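Local coordinates for Ketoacyl_synth_N domain-containing protein (Photorhabdus luminescens subsp. laumondii, PDB 6SMO), which belongs to the beta-ketoacyl synthase family, probably takes part in carbon-carbon condensation on acyl chains, and is seen with a polyketone chain in a pocket, at residues Val20-Ile28 / Val323-Ser332; Tyr72-Leu81 / Ser219-Leu227. All coordinates share one frame; numbering follows the deposited sequence.

In the fold
Contacts 1 and 2 sit on the two sides of one sheet in the thiolase-type fold. Contact 2 is wholly buried: helix 68-84 lies on strand 218-229 through alanines, valines and two rings, with a tyrosine-glutamate pair at one end. Contact 1 lies further from the chain centre and is partly buried; there two helices cross, aliphatic inside, while a partly exposed lysine makes a weak hydrogen bond and a cation-pi contact at the side. They share no element, yet they meet: Val323 in contact 1 packs on Ala223 and Leu225 of the strand used by contact 2. Alternate strand residues thus serve opposite sheet faces, and contact 2 is nested along the chain within the loop closed by contact 1.

Contact 1. Residues Val20-Ile28 / Val323-Ser332; sequences VTAIKSKVI and VLASSFLSES
The ammonium nitrogen of Lys24 has two partners, the ring of Phe328 in the last turn of helix 319-329 and the backbone of Ser332 just beyond it. Lys24 NZ gives a weak hydrogen bond, 3.2 Å long, to the backbone O of Ser332, and it also stands over the ring of Phe328 in an off-centre cation-pi contact, 4.8 Å from NZ to the ring centroid and 27° from the ring normal. The lysine leaves its helix with CG anti to the backbone N (chi1 -165°), which sends the chain across to the other helix; bends at chi3 and chi4 then bring NZ round to Ser332. On the way CG passes over the same face of Phe328 as NZ, and Lys24 CD rests 3.6 Å from Ser327 CB. Ile28 completes the contact with the ring, its CD1 coming obliquely to 3.7 Å from Phe328 CE1.

Deeper in, the chemistry turns aliphatic. Leu324 forks between two neighbours a helical turn apart: CD1 meets Ile23 CG2 with the side chains roughly perpendicular, and CD2 comes tip to tip with Val27 CG2 at 3.8 Å. At the start of helix 20-31, Val20 CG2 touches both Val323 CG1 (3.8 Å) and Ser327 OG. That hydroxyl is turned back along its own helix, where Ser327 OG bonds to Val323 O at 3.2 Å, so this buried polar group is satisfied locally while Val20 lies against it.

The two helix segments cross almost perpendicularly, at 86°, with axes 10.5 Å apart. Helix 319-329 packs on strand 5-13 through Val323 and Ser327 and on strand 351-356 through Ala325 and Phe328. A helix layer held between two sheets in this way is the hallmark of the layered alpha/beta thiolase fold, and helix 20-31 crosses helix 319-329, with Ile23 also touching Ala12 of strand 5-13.

Contact 2. Residues Tyr72-Leu81 / Ser219-Leu227; sequences YGIVAVEMAL and SEGAAFLVL
The ring of Phe224 stands up from strand 218-229 against helix 68-84, and Val77 lies across it: CG2 sits 3.6 Å from the ring centroid and 15° off the normal, a CH-pi contact over one face. This is the helix-on-sheet layering of the thiolase fold, with the outer helix covering the strand residues that alternate toward it, Ala222, Phe224 and Val226. Ala76 CB approaches the Phe224 ring obliquely, 3.7 Å from CD1, and reaches Ala222 CB as well, so one methyl bridges two strand positions.

Tyr72 runs out past the small Ala222, whose CB is 3.8 Å from Tyr72 CB, to the start of the strand. There it crosses Glu220 obliquely, ring and carboxylate planes 58° apart. Tyr72 OH gives a weak 2.8 Å hydrogen bond to Glu220 OE1, while OE2 of the same carboxylate is bonded to Ser190 OG, so both its oxygens are held in a buried setting. Further along, Leu81 and Ala80 close over Val226. Val226 CG2, the branch anti to the carbonyl carbon, does the touching, 3.8 Å from Ala80 CB.

Contact 1. Residues Val20-Ile28 / Val323-Ser332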
loop_
_atom_site.group_PDB
_atom_site.type_symbol
_atom_site.label_atom_id
_atom_site.label_comp_id
_atom_site.label_asym_id
_atom_site.label_seq_id
_atom_site.Cartn_x
_atom_site.Cartn_y
_atom_site.Cartn_z
ATOM N N VAL C 20 5.886 -17.257 20.241
ATOM C CA VAL C 20 7.047 -17.782 19.456
ATOM C C VAL C 20 7.526 -19.112 20.058
ATOM O O VAL C 20 7.868 -20.016 19.270
ATOM C CB VAL C 20 8.186 -16.743 19.362
ATOM C CG1 VAL C 20 8.806 -16.420 20.716
ATOM C CG2 VAL C 20 9.261 -17.173 18.374
ATOM N N THR C 21 7.548 -19.230 21.391
ATOM C CA THR C 21 8.050 -20.424 22.128
ATOM C C THR C 21 7.082 -21.601 21.945
ATOM O O THR C 21 7.571 -22.743 21.832
ATOM C CB THR C 21 8.277 -20.118 23.614
ATOM O OG1 THR C 21 7.093 -19.516 24.140
ATOM C CG2 THR C 21 9.462 -19.207 23.852
ATOM N N ALA C 22 5.772 -21.334 21.923
ATOM C CA ALA C 22 4.699 -22.345 21.749
ATOM C C ALA C 22 4.740 -22.912 20.323
ATOM O O ALA C 22 4.546 -24.134 20.172
ATOM C CB ALA C 22 3.352 -21.738 22.062
ATOM N N ILE C 23 4.985 -22.057 19.322
ATOM C CA ILE C 23 5.059 -22.439 17.878
ATOM C C ILE C 23 6.326 -23.275 17.652
ATOM O O ILE C 23 6.213 -24.349 17.028
ATOM C CB ILE C 23 5.016 -21.196 16.961
ATOM C CG1 ILE C 23 3.711 -20.411 17.119
ATOM C CG2 ILE C 23 5.252 -21.585 15.508
ATOM C CD1 ILE C 23 3.800 -18.972 16.666
ATOM N N LYS C 24 7.477 -22.798 18.143
ATOM C CA LYS C 24 8.813 -23.418 17.918
ATOM C C LYS C 24 8.846 -24.828 18.523
ATOM O O LYS C 24 9.416 -25.727 17.877
ATOM C CB LYS C 24 9.931 -22.548 18.503
ATOM C CG LYS C 24 11.332 -22.906 18.026
ATOM C CD LYS C 24 12.392 -21.901 18.427
ATOM C CE LYS C 24 12.866 -22.067 19.856
ATOM N NZ LYS C 24 13.839 -23.178 19.986
ATOM N N SER C 25 8.260 -25.010 19.712
ATOM C CA SER C 25 8.203 -26.304 20.445
ATOM C C SER C 25 7.341 -27.316 19.678
ATOM O O SER C 25 7.657 -28.521 19.743
ATOM C CB SER C 25 7.697 -26.114 21.854
ATOM O OG SER C 25 6.395 -25.549 21.857
ATOM N N LYS C 26 6.300 -26.847 18.979
ATOM C CA LYS C 26 5.332 -27.703 18.238
ATOM C C LYS C 26 5.969 -28.203 16.935
ATOM O O LYS C 26 5.862 -29.414 16.661
ATOM C CB LYS C 26 4.037 -26.938 17.950
ATOM C CG LYS C 26 2.851 -27.806 17.546
ATOM C CD LYS C 26 2.202 -28.529 18.707
ATOM C CE LYS C 26 1.021 -29.380 18.289
ATOM N NZ LYS C 26 0.381 -30.039 19.451
ATOM N N VAL C 27 6.593 -27.308 16.160
ATOM C CA VAL C 27 7.167 -27.620 14.814
ATOM C C VAL C 27 8.341 -28.596 14.968
ATOM O O VAL C 27 8.478 -29.474 14.094
ATOM C CB VAL C 27 7.577 -26.352 14.034
ATOM C CG1 VAL C 27 6.372 -25.488 13.693
ATOM C CG2 VAL C 27 8.639 -25.531 14.752
ATOM N N ILE C 28 9.149 -28.453 16.025
ATOM C CA ILE C 28 10.289 -29.370 16.341
ATOM C C ILE C 28 9.725 -30.765 16.644
ATOM O O ILE C 28 10.313 -31.752 16.157
ATOM C CB ILE C 28 11.154 -28.826 17.499
ATOM C CG1 ILE C 28 11.915 -27.563 17.086
ATOM C CG2 ILE C 28 12.100 -29.897 18.025
ATOM C CD1 ILE C 28 12.489 -26.774 18.243
ATOM N N VAL C 323 11.170 -15.736 11.749
ATOM C CA VAL C 323 10.884 -15.590 13.209
ATOM C C VAL C 323 11.461 -16.806 13.945
ATOM O O VAL C 323 12.170 -16.602 14.952
ATOM C CB VAL C 323 9.373 -15.413 13.470
ATOM C CG1 VAL C 323 8.980 -15.765 14.900
ATOM C CG2 VAL C 323 8.915 -14.005 13.124
ATOM N N LEU C 324 11.171 -18.016 13.452
ATOM C CA LEU C 324 11.686 -19.304 13.999
ATOM C C LEU C 324 13.213 -19.357 13.855
ATOM O O LEU C 324 13.882 -19.702 14.849
ATOM C CB LEU C 324 11.021 -20.478 13.269
ATOM C CG LEU C 324 9.808 -21.100 13.963
ATOM C CD1 LEU C 324 8.792 -20.046 14.375
ATOM C CD2 LEU C 324 9.155 -22.142 13.067
ATOM N N ALA C 325 13.734 -19.030 12.667
ATOM C CA ALA C 325 15.177 -19.077 12.321
ATOM C C ALA C 325 15.977 -18.171 13.265
ATOM O O ALA C 325 17.094 -18.568 13.653
ATOM C CB ALA C 325 15.379 -18.682 10.878
ATOM N N SER C 326 15.426 -17.004 13.616
ATOM C CA SER C 326 16.021 -16.022 14.563
ATOM C C SER C 326 16.098 -16.626 15.971
ATOM O O SER C 326 17.118 -16.397 16.652
ATOM C CB SER C 326 15.248 -14.728 14.564
ATOM O OG SER C 326 15.301 -14.104 13.290
ATOM N N SER C 327 15.062 -17.365 16.384
ATOM C CA SER C 327 14.967 -18.044 17.706
ATOM C C SER C 327 15.983 -19.190 17.786
ATOM O O SER C 327 16.598 -19.352 18.858
ATOM C CB SER C 327 13.565 -18.535 17.972
ATOM O OG SER C 327 12.646 -17.453 18.007
ATOM N N PHE C 328 16.148 -19.952 16.697
ATOM C CA PHE C 328 17.095 -21.095 16.591
ATOM C C PHE C 328 18.538 -20.597 16.744
ATOM O O PHE C 328 19.309 -21.233 17.488
ATOM C CB PHE C 328 16.909 -21.850 15.270
ATOM C CG PHE C 328 15.836 -22.912 15.289
ATOM C CD1 PHE C 328 15.977 -24.045 16.078
ATOM C CD2 PHE C 328 14.696 -22.792 14.508
ATOM C CE1 PHE C 328 14.995 -25.025 16.095
ATOM C CE2 PHE C 328 13.715 -23.773 14.526
ATOM C CZ PHE C 328 13.867 -24.888 15.319
ATOM N N LEU C 329 18.885 -19.492 16.071
ATOM C CA LEU C 329 20.268 -18.938 16.008
ATOM C C LEU C 329 20.624 -18.198 17.306
ATOM O O LEU C 329 21.825 -17.929 17.505
ATOM C CB LEU C 329 20.388 -18.001 14.801
ATOM C CG LEU C 329 20.408 -18.682 13.433
ATOM C CD1 LEU C 329 20.172 -17.673 12.319
ATOM C CD2 LEU C 329 21.716 -19.424 13.207
ATOM N N SER C 330 19.636 -17.881 18.152
ATOM C CA SER C 330 19.814 -17.132 19.425
ATOM C C SER C 330 20.128 -18.096 20.578
ATOM O O SER C 330 19.532 -17.930 21.663
ATOM C CB SER C 330 18.596 -16.291 19.724
ATOM O OG SER C 330 17.474 -17.107 20.023
ATOM N N GLU C 331 21.042 -19.049 20.353
ATOM C CA GLU C 331 21.468 -20.086 21.334
ATOM C C GLU C 331 20.235 -20.819 21.883
ATOM O O GLU C 331 20.156 -21.011 23.114
ATOM C CB GLU C 331 22.287 -19.447 22.461
ATOM C CG GLU C 331 23.548 -18.753 21.978
ATOM C CD GLU C 331 24.332 -18.037 23.067
ATOM O OE1 GLU C 331 24.816 -16.918 22.804
ATOM O OE2 GLU C 331 24.462 -18.603 24.171
ATOM N N SER C 332 19.313 -21.212 20.997
ATOM C CA SER C 332 18.048 -21.919 21.334
ATOM C C SER C 332 17.441 -22.533 20.067
ATOM O O SER C 332 17.028 -23.707 20.142
ATOM C CB SER C 332 17.076 -20.988 22.013
ATOM O OG SER C 332 15.952 -21.700 22.510
#

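Contact 2. Residues Tyr72-Leu81 / Ser219-Leu227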
loop_
_atom_site.group_PDB
_atom_site.type_symbol
_atom_site.label_atom_id
_atom_site.label_comp_id
_atom_site.label_asym_id
_atom_site.label_seq_id
_atom_site.Cartn_x
_atom_site.Cartn_y
_atom_site.Cartn_z
ATOM N N TYR C 72 -4.347 -9.148 14.325
ATOM C CA TYR C 72 -3.251 -10.155 14.351
ATOM C C TYR C 72 -1.891 -9.452 14.256
ATOM O O TYR C 72 -0.927 -9.915 14.896
ATOM C CB TYR C 72 -3.391 -11.165 13.208
ATOM C CG TYR C 72 -4.642 -12.010 13.209
ATOM C CD1 TYR C 72 -5.274 -12.382 14.385
ATOM C CD2 TYR C 72 -5.180 -12.469 12.016
ATOM C CE1 TYR C 72 -6.419 -13.164 14.376
ATOM C CE2 TYR C 72 -6.320 -13.256 11.989
ATOM C CZ TYR C 72 -6.942 -13.606 13.173
ATOM O OH TYR C 72 -8.067 -14.380 13.154
ATOM N N GLY C 73 -1.817 -8.374 13.469
ATOM C CA GLY C 73 -0.586 -7.591 13.243
ATOM C C GLY C 73 -0.119 -6.882 14.502
ATOM O O GLY C 73 1.090 -6.948 14.797
ATOM N N ILE C 74 -1.041 -6.237 15.224
ATOM C CA ILE C 74 -0.746 -5.383 16.417
ATOM C C ILE C 74 -0.271 -6.269 17.578
ATOM O O ILE C 74 0.697 -5.867 18.255
ATOM C CB ILE C 74 -1.971 -4.519 16.793
ATOM C CG1 ILE C 74 -2.301 -3.506 15.693
ATOM C CG2 ILE C 74 -1.765 -3.829 18.135
ATOM C CD1 ILE C 74 -3.721 -2.991 15.731
ATOM N N VAL C 75 -0.916 -7.422 17.800
ATOM C CA VAL C 75 -0.566 -8.372 18.903
ATOM C C VAL C 75 0.817 -8.977 18.626
ATOM O O VAL C 75 1.559 -9.204 19.601
ATOM C CB VAL C 75 -1.635 -9.467 19.110
ATOM C CG1 VAL C 75 -2.979 -8.876 19.508
ATOM C CG2 VAL C 75 -1.793 -10.378 17.902
ATOM N N ALA C 76 1.147 -9.222 17.353
ATOM C CA ALA C 76 2.449 -9.772 16.904
ATOM C C ALA C 76 3.561 -8.742 17.150
ATOM O O ALA C 76 4.634 -9.142 17.643
ATOM C CB ALA C 76 2.374 -10.167 15.449
ATOM N N VAL C 77 3.304 -7.471 16.819
ATOM C CA VAL C 77 4.261 -6.334 16.985
ATOM C C VAL C 77 4.516 -6.105 18.482
ATOM O O VAL C 77 5.689 -5.886 18.847
ATOM C CB VAL C 77 3.749 -5.057 16.288
ATOM C CG1 VAL C 77 4.463 -3.803 16.772
ATOM C CG2 VAL C 77 3.849 -5.172 14.774
ATOM N N GLU C 78 3.465 -6.156 19.309
ATOM C CA GLU C 78 3.543 -5.913 20.776
ATOM C C GLU C 78 4.435 -6.980 21.424
ATOM O O GLU C 78 5.274 -6.603 22.266
ATOM C CB GLU C 78 2.145 -5.894 21.403
ATOM C CG GLU C 78 2.145 -5.584 22.893
ATOM C CD GLU C 78 2.851 -4.296 23.290
ATOM O OE1 GLU C 78 2.513 -3.238 22.723
ATOM O OE2 GLU C 78 3.743 -4.358 24.162
ATOM N N MET C 79 4.261 -8.251 21.043
ATOM C CA MET C 79 5.068 -9.402 21.540
ATOM C C MET C 79 6.537 -9.215 21.138
ATOM O O MET C 79 7.414 -9.478 21.984
ATOM C CB MET C 79 4.552 -10.729 20.972
ATOM C CG MET C 79 3.247 -11.188 21.594
ATOM S SD MET C 79 2.483 -12.561 20.692
ATOM C CE MET C 79 0.896 -12.647 21.520
ATOM N N ALA C 80 6.783 -8.774 19.899
ATOM C CA ALA C 80 8.129 -8.577 19.308
ATOM C C ALA C 80 8.862 -7.433 20.023
ATOM O O ALA C 80 10.065 -7.598 20.312
ATOM C CB ALA C 80 8.006 -8.318 17.826
ATOM N N LEU C 81 8.169 -6.322 20.295
ATOM C CA LEU C 81 8.736 -5.126 20.980
ATOM C C LEU C 81 9.047 -5.455 22.447
ATOM O O LEU C 81 10.024 -4.890 22.976
ATOM C CB LEU C 81 7.754 -3.952 20.880
ATOM C CG LEU C 81 7.697 -3.246 19.526
ATOM C CD1 LEU C 81 6.523 -2.281 19.470
ATOM C CD2 LEU C 81 8.999 -2.513 19.232
ATOM N N SER C 219 -3.339 -21.623 6.858
ATOM C CA SER C 219 -3.418 -21.145 8.260
ATOM C C SER C 219 -3.323 -19.621 8.276
ATOM O O SER C 219 -2.513 -19.074 7.536
ATOM C CB SER C 219 -2.334 -21.735 9.095
ATOM O OG SER C 219 -2.405 -23.145 9.090
ATOM N N GLU C 220 -4.121 -18.972 9.116
ATOM C CA GLU C 220 -4.074 -17.497 9.242
ATOM C C GLU C 220 -3.219 -17.130 10.454
ATOM O O GLU C 220 -2.792 -18.019 11.183
ATOM C CB GLU C 220 -5.485 -16.934 9.392
ATOM C CG GLU C 220 -6.200 -17.415 10.636
ATOM C CD GLU C 220 -7.608 -16.872 10.766
ATOM O OE1 GLU C 220 -8.162 -16.887 11.877
ATOM O OE2 GLU C 220 -8.161 -16.459 9.746
ATOM N N GLY C 221 -2.968 -15.843 10.633
ATOM C CA GLY C 221 -2.180 -15.338 11.773
ATOM C C GLY C 221 -1.268 -14.197 11.363
ATOM O O GLY C 221 -1.605 -13.489 10.393
ATOM N N ALA C 222 -0.150 -14.027 12.074
ATOM C CA ALA C 222 0.822 -12.929 11.868
ATOM C C ALA C 222 2.196 -13.322 12.421
ATOM O O ALA C 222 2.260 -14.187 13.318
ATOM C CB ALA C 222 0.310 -11.666 12.517
ATOM N N ALA C 223 3.247 -12.697 11.886
ATOM C CA ALA C 223 4.660 -12.865 12.293
ATOM C C ALA C 223 5.403 -11.552 12.030
ATOM O O ALA C 223 5.293 -11.035 10.902
ATOM C CB ALA C 223 5.277 -14.017 11.538
ATOM N N PHE C 224 6.105 -11.028 13.039
ATOM C CA PHE C 224 6.848 -9.741 12.977
ATOM C C PHE C 224 8.223 -9.894 13.636
ATOM O O PHE C 224 8.363 -10.692 14.587
ATOM C CB PHE C 224 6.036 -8.618 13.628
ATOM C CG PHE C 224 5.072 -7.927 12.696
ATOM C CD1 PHE C 224 3.803 -8.440 12.474
ATOM C CD2 PHE C 224 5.439 -6.765 12.033
ATOM C CE1 PHE C 224 2.922 -7.805 11.614
ATOM C CE2 PHE C 224 4.556 -6.131 11.173
ATOM C CZ PHE C 224 3.299 -6.651 10.964
ATOM N N LEU C 225 9.201 -9.140 13.124
ATOM C CA LEU C 225 10.588 -9.049 13.651
ATOM C C LEU C 225 10.897 -7.583 13.972
ATOM O O LEU C 225 10.387 -6.701 13.252
ATOM C CB LEU C 225 11.567 -9.592 12.602
ATOM C CG LEU C 225 11.390 -11.060 12.218
ATOM C CD1 LEU C 225 10.451 -11.210 11.029
ATOM C CD2 LEU C 225 12.734 -11.703 11.907
ATOM N N VAL C 226 11.695 -7.341 15.016
ATOM C CA VAL C 226 12.261 -6.002 15.354
ATOM C C VAL C 226 13.687 -5.941 14.795
ATOM O O VAL C 226 14.629 -6.304 15.527
ATOM C CB VAL C 226 12.228 -5.724 16.870
ATOM C CG1 VAL C 226 12.787 -4.349 17.210
ATOM C CG2 VAL C 226 10.829 -5.879 17.442
ATOM N N LEU C 227 13.823 -5.531 13.531
ATOM C CA LEU C 227 15.126 -5.222 12.883
ATOM C C LEU C 227 15.598 -3.849 13.373
ATOM O O LEU C 227 14.756 -2.931 13.441
ATOM C CB LEU C 227 14.963 -5.238 11.357
ATOM C CG LEU C 227 15.316 -6.554 10.665
ATOM C CD1 LEU C 227 14.564 -7.725 11.279
ATOM C CD2 LEU C 227 15.039 -6.464 9.171
#